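Local structure of regulatory protein MarR (Planctomyces limnophilus, 3U2R) at residues Q47-S57 and A64-L72. The protein probably acts as a DNA-binding transcription factor of the MarR family, with a winged helix-turn-helix fold. Sequence-based numbering, arbitrary orientation.
Sequences QQYNTLRLLRS and ATLQIADRL
The short helix 65-71 packs against helix 47-57 at a steep angle of 114° between their N-to-C directions, with the axes 10.8 Å apart and Thr51 facing Ile68. Leu54 occupies the middle of the contact. Its CG stands anti to the backbone N (chi1 178°); both methyls pack against Arg71, and CD2 also reaches Leu72 and Ile68. Leu54 CD2 lies 3.5 Å from Leu72 CD1 and also meets Ile68 CG2, while Leu54 CD1 sits over one face of the Arg71 guanidinium, offset toward its rim and 3.5 Å from Arg71 NH1. Bends at chi2 and chi3 turn the arginine so that one face of its guanidinium is presented to the leucine methyl, a van der Waals contact of a methyl with a flat charged group.

Leu72 uses its second branch toward the start of helix 47-57: Leu72 CD2 approaches Thr51 OG1 at 3.6 Å. The same Leu72 CD2 lies 3.9 Å from Gln47 CG. The threonine hydroxyl donates to Gln47 O over 2.8 Å from Thr51 OG1, tilted 27° from the carbonyl plane, and Thr51 N reaches the same oxygen from the opposite face. Thus the hydroxyl's hydrogen is committed within its own helix, and the leucine methyl simply rests against the oxygen. Deeper in, Leu55 CD2 touches Ile68 CD1 at 3.9 Å, the two side chains crossing at about a right angle.

Helix 65-71 and helix 78-88 correspond to the helix-turn-helix of MarR proteins, the latter probably the recognition helix, and helix 46-58 packs against helix 65-71. Ile79 and Leu82 of helix 78-88 pack on Ile68 and Thr51, respectively. Met63 of strand 63-64 touches Leu54, Leu55 and Ile68, and Val106 of strand 103-108 adjoins Leu55, joining the helical pair to the sheet of the wing.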
loop_
_atom_site.group_PDB
_atom_site.type_symbol
_atom_site.label_atom_id
_atom_site.label_comp_id
_atom_site.label_asym_id
_atom_site.label_seq_id
_atom_site.Cartn_x
_atom_site.Cartn_y
_atom_site.Cartn_z
ATOM N N GLN A 47 -2.690 6.102 -27.441
ATOM C CA GLN A 47 -2.210 7.206 -28.277
ATOM C C GLN A 47 -3.395 7.848 -29.002
ATOM O O GLN A 47 -3.395 9.062 -29.182
ATOM C CB GLN A 47 -1.112 6.767 -29.269
ATOM C CG GLN A 47 -0.274 7.931 -29.741
ATOM C CD GLN A 47 0.936 7.518 -30.573
ATOM O OE1 GLN A 47 0.866 6.635 -31.447
ATOM N NE2 GLN A 47 2.072 8.186 -30.358
ATOM N N GLN A 48 -4.416 7.043 -29.357
ATOM C CA GLN A 48 -5.655 7.576 -29.963
ATOM C C GLN A 48 -6.458 8.354 -28.925
ATOM O O GLN A 48 -6.914 9.437 -29.221
ATOM C CB GLN A 48 -6.500 6.492 -30.582
ATOM C CG GLN A 48 -5.952 6.008 -31.913
ATOM C CD GLN A 48 -6.749 4.842 -32.434
ATOM O OE1 GLN A 48 -7.025 3.901 -31.727
ATOM N NE2 GLN A 48 -7.056 4.811 -33.694
ATOM N N TYR A 49 -6.531 7.863 -27.680
ATOM C CA TYR A 49 -7.206 8.591 -26.599
ATOM C C TYR A 49 -6.495 9.936 -26.372
ATOM O O TYR A 49 -7.157 10.969 -26.211
ATOM C CB TYR A 49 -7.200 7.716 -25.325
ATOM C CG TYR A 49 -7.752 8.410 -24.087
ATOM C CD1 TYR A 49 -9.114 8.515 -23.879
ATOM C CD2 TYR A 49 -6.908 8.946 -23.134
ATOM C CE1 TYR A 49 -9.631 9.212 -22.789
ATOM C CE2 TYR A 49 -7.411 9.586 -22.001
ATOM C CZ TYR A 49 -8.783 9.683 -21.816
ATOM O OH TYR A 49 -9.350 10.328 -20.743
ATOM N N ASN A 50 -5.128 9.902 -26.352
ATOM C CA ASN A 50 -4.275 11.073 -26.138
ATOM C C ASN A 50 -4.467 12.097 -27.274
ATOM O O ASN A 50 -4.623 13.265 -27.002
ATOM C CB ASN A 50 -2.828 10.673 -26.020
ATOM C CG ASN A 50 -2.497 9.992 -24.724
ATOM O OD1 ASN A 50 -3.253 10.006 -23.764
ATOM N ND2 ASN A 50 -1.291 9.538 -24.620
ATOM N N THR A 51 -4.644 11.645 -28.494
ATOM C CA THR A 51 -4.990 12.532 -29.632
ATOM C C THR A 51 -6.381 13.140 -29.434
ATOM O O THR A 51 -6.563 14.357 -29.518
ATOM C CB THR A 51 -4.911 11.737 -30.930
ATOM O OG1 THR A 51 -3.596 11.180 -31.063
ATOM C CG2 THR A 51 -5.227 12.566 -32.125
ATOM N N LEU A 52 -7.373 12.315 -29.122
ATOM C CA LEU A 52 -8.692 12.870 -28.921
ATOM C C LEU A 52 -8.701 13.889 -27.782
ATOM O O LEU A 52 -9.299 14.926 -27.951
ATOM C CB LEU A 52 -9.713 11.757 -28.650
ATOM C CG LEU A 52 -9.982 10.748 -29.809
ATOM C CD1 LEU A 52 -10.830 9.555 -29.339
ATOM C CD2 LEU A 52 -10.747 11.401 -30.988
ATOM N N ARG A 53 -8.019 13.632 -26.652
ATOM C CA ARG A 53 -7.966 14.575 -25.512
ATOM C C ARG A 53 -7.289 15.877 -25.894
ATOM O O ARG A 53 -7.668 16.943 -25.423
ATOM C CB ARG A 53 -7.195 13.961 -24.332
ATOM C CG ARG A 53 -7.975 12.983 -23.465
ATOM C CD ARG A 53 -8.636 13.684 -22.304
ATOM N NE ARG A 53 -7.711 14.466 -21.468
ATOM C CZ ARG A 53 -6.914 13.986 -20.511
ATOM N NH1 ARG A 53 -6.895 12.689 -20.237
ATOM N NH2 ARG A 53 -6.127 14.804 -19.824
ATOM N N LEU A 54 -6.226 15.766 -26.673
ATOM C CA LEU A 54 -5.485 16.936 -27.165
ATOM C C LEU A 54 -6.415 17.752 -28.089
ATOM O O LEU A 54 -6.480 18.974 -27.968
ATOM C CB LEU A 54 -4.232 16.441 -27.917
ATOM C CG LEU A 54 -3.303 17.442 -28.566
ATOM C CD1 LEU A 54 -2.654 18.367 -27.519
ATOM C CD2 LEU A 54 -2.194 16.724 -29.286
ATOM N N LEU A 55 -7.212 17.076 -28.942
ATOM C CA LEU A 55 -8.095 17.837 -29.810
ATOM C C LEU A 55 -9.252 18.476 -29.042
ATOM O O LEU A 55 -9.755 19.511 -29.476
ATOM C CB LEU A 55 -8.600 17.010 -31.013
ATOM C CG LEU A 55 -7.490 16.530 -31.938
ATOM C CD1 LEU A 55 -8.046 15.706 -33.066
ATOM C CD2 LEU A 55 -6.680 17.672 -32.464
ATOM N N ARG A 56 -9.660 17.903 -27.927
ATOM C CA ARG A 56 -10.698 18.501 -27.071
ATOM C C ARG A 56 -10.228 19.819 -26.479
ATOM O O ARG A 56 -11.028 20.741 -26.394
ATOM C CB ARG A 56 -11.136 17.551 -25.929
ATOM C CG ARG A 56 -12.258 18.180 -25.034
ATOM C CD ARG A 56 -13.076 17.202 -24.198
ATOM N NE ARG A 56 -12.291 16.305 -23.330
ATOM C CZ ARG A 56 -12.818 15.327 -22.567
ATOM N NH1 ARG A 56 -12.030 14.537 -21.844
ATOM N NH2 ARG A 56 -14.138 15.124 -22.540
ATOM N N SER A 57 -8.920 19.935 -26.127
ATOM C CA SER A 57 -8.372 21.153 -25.513
ATOM C C SER A 57 -8.412 22.364 -26.429
ATOM O O SER A 57 -8.315 23.475 -25.924
ATOM C CB SER A 57 -6.937 20.933 -25.029
ATOM O OG SER A 57 -6.011 20.782 -26.098
ATOM N N ALA A 64 -2.948 21.115 -36.617
ATOM C CA ALA A 64 -2.124 20.554 -37.689
ATOM C C ALA A 64 -1.592 19.236 -37.274
ATOM O O ALA A 64 -1.144 19.104 -36.123
ATOM C CB ALA A 64 -0.954 21.474 -38.012
ATOM N N THR A 65 -1.600 18.266 -38.202
ATOM C CA THR A 65 -1.097 16.904 -37.958
ATOM C C THR A 65 0.342 16.943 -37.355
ATOM O O THR A 65 0.619 16.231 -36.398
ATOM C CB THR A 65 -1.162 16.114 -39.286
ATOM O OG1 THR A 65 -2.524 16.098 -39.738
ATOM C CG2 THR A 65 -0.628 14.687 -39.166
ATOM N N LEU A 66 1.226 17.787 -37.891
ATOM C CA LEU A 66 2.588 17.921 -37.361
ATOM C C LEU A 66 2.613 18.427 -35.916
ATOM O O LEU A 66 3.464 17.961 -35.138
ATOM C CB LEU A 66 3.410 18.879 -38.222
ATOM C CG LEU A 66 3.876 18.346 -39.586
ATOM C CD1 LEU A 66 4.683 19.381 -40.297
ATOM C CD2 LEU A 66 4.714 17.041 -39.425
ATOM N N GLN A 67 1.719 19.400 -35.564
ATOM C CA GLN A 67 1.657 19.940 -34.199
ATOM C C GLN A 67 1.093 18.885 -33.231
ATOM O O GLN A 67 1.511 18.835 -32.074
ATOM C CB GLN A 67 0.856 21.247 -34.130
ATOM C CG GLN A 67 0.795 21.851 -32.703
ATOM C CD GLN A 67 0.243 23.275 -32.623
ATOM O OE1 GLN A 67 -0.975 23.517 -32.700
ATOM N NE2 GLN A 67 1.119 24.255 -32.393
ATOM N N ILE A 68 0.162 18.023 -33.701
ATOM C CA ILE A 68 -0.357 16.910 -32.888
ATOM C C ILE A 68 0.830 16.016 -32.527
ATOM O O ILE A 68 1.034 15.716 -31.362
ATOM C CB ILE A 68 -1.449 16.097 -33.631
ATOM C CG1 ILE A 68 -2.777 16.913 -33.818
ATOM C CG2 ILE A 68 -1.692 14.733 -32.940
ATOM C CD1 ILE A 68 -3.775 16.253 -34.658
ATOM N N ALA A 69 1.601 15.594 -33.545
ATOM C CA ALA A 69 2.749 14.723 -33.341
ATOM C C ALA A 69 3.763 15.386 -32.386
ATOM O O ALA A 69 4.167 14.779 -31.418
ATOM C CB ALA A 69 3.405 14.416 -34.675
ATOM N N ASP A 70 4.055 16.679 -32.593
ATOM C CA ASP A 70 4.978 17.412 -31.730
ATOM C C ASP A 70 4.472 17.458 -30.251
ATOM O O ASP A 70 5.271 17.217 -29.350
ATOM C CB ASP A 70 5.204 18.831 -32.297
ATOM C CG ASP A 70 6.040 19.714 -31.404
ATOM O OD1 ASP A 70 5.454 20.570 -30.702
ATOM O OD2 ASP A 70 7.280 19.526 -31.374
ATOM N N ARG A 71 3.159 17.698 -30.014
ATOM C CA ARG A 71 2.604 17.787 -28.648
ATOM C C ARG A 71 2.501 16.411 -27.947
ATOM O O ARG A 71 2.601 16.330 -26.708
ATOM C CB ARG A 71 1.228 18.455 -28.654
ATOM C CG ARG A 71 1.286 19.965 -28.857
ATOM C CD ARG A 71 1.482 20.711 -27.554
ATOM N NE ARG A 71 0.327 20.646 -26.653
ATOM C CZ ARG A 71 -0.775 21.394 -26.746
ATOM N NH1 ARG A 71 -1.754 21.259 -25.857
ATOM N NH2 ARG A 71 -0.912 22.277 -27.736
ATOM N N LEU A 72 2.294 15.341 -28.736
ATOM C CA LEU A 72 2.247 13.973 -28.219
ATOM C C LEU A 72 3.633 13.542 -27.848
ATOM O O LEU A 72 3.889 13.417 -26.670
ATOM C CB LEU A 72 1.661 12.999 -29.253
ATOM C CG LEU A 72 0.250 12.498 -29.060
ATOM C CD1 LEU A 72 -0.691 13.609 -28.747
ATOM C CD2 LEU A 72 -0.172 11.747 -30.296
#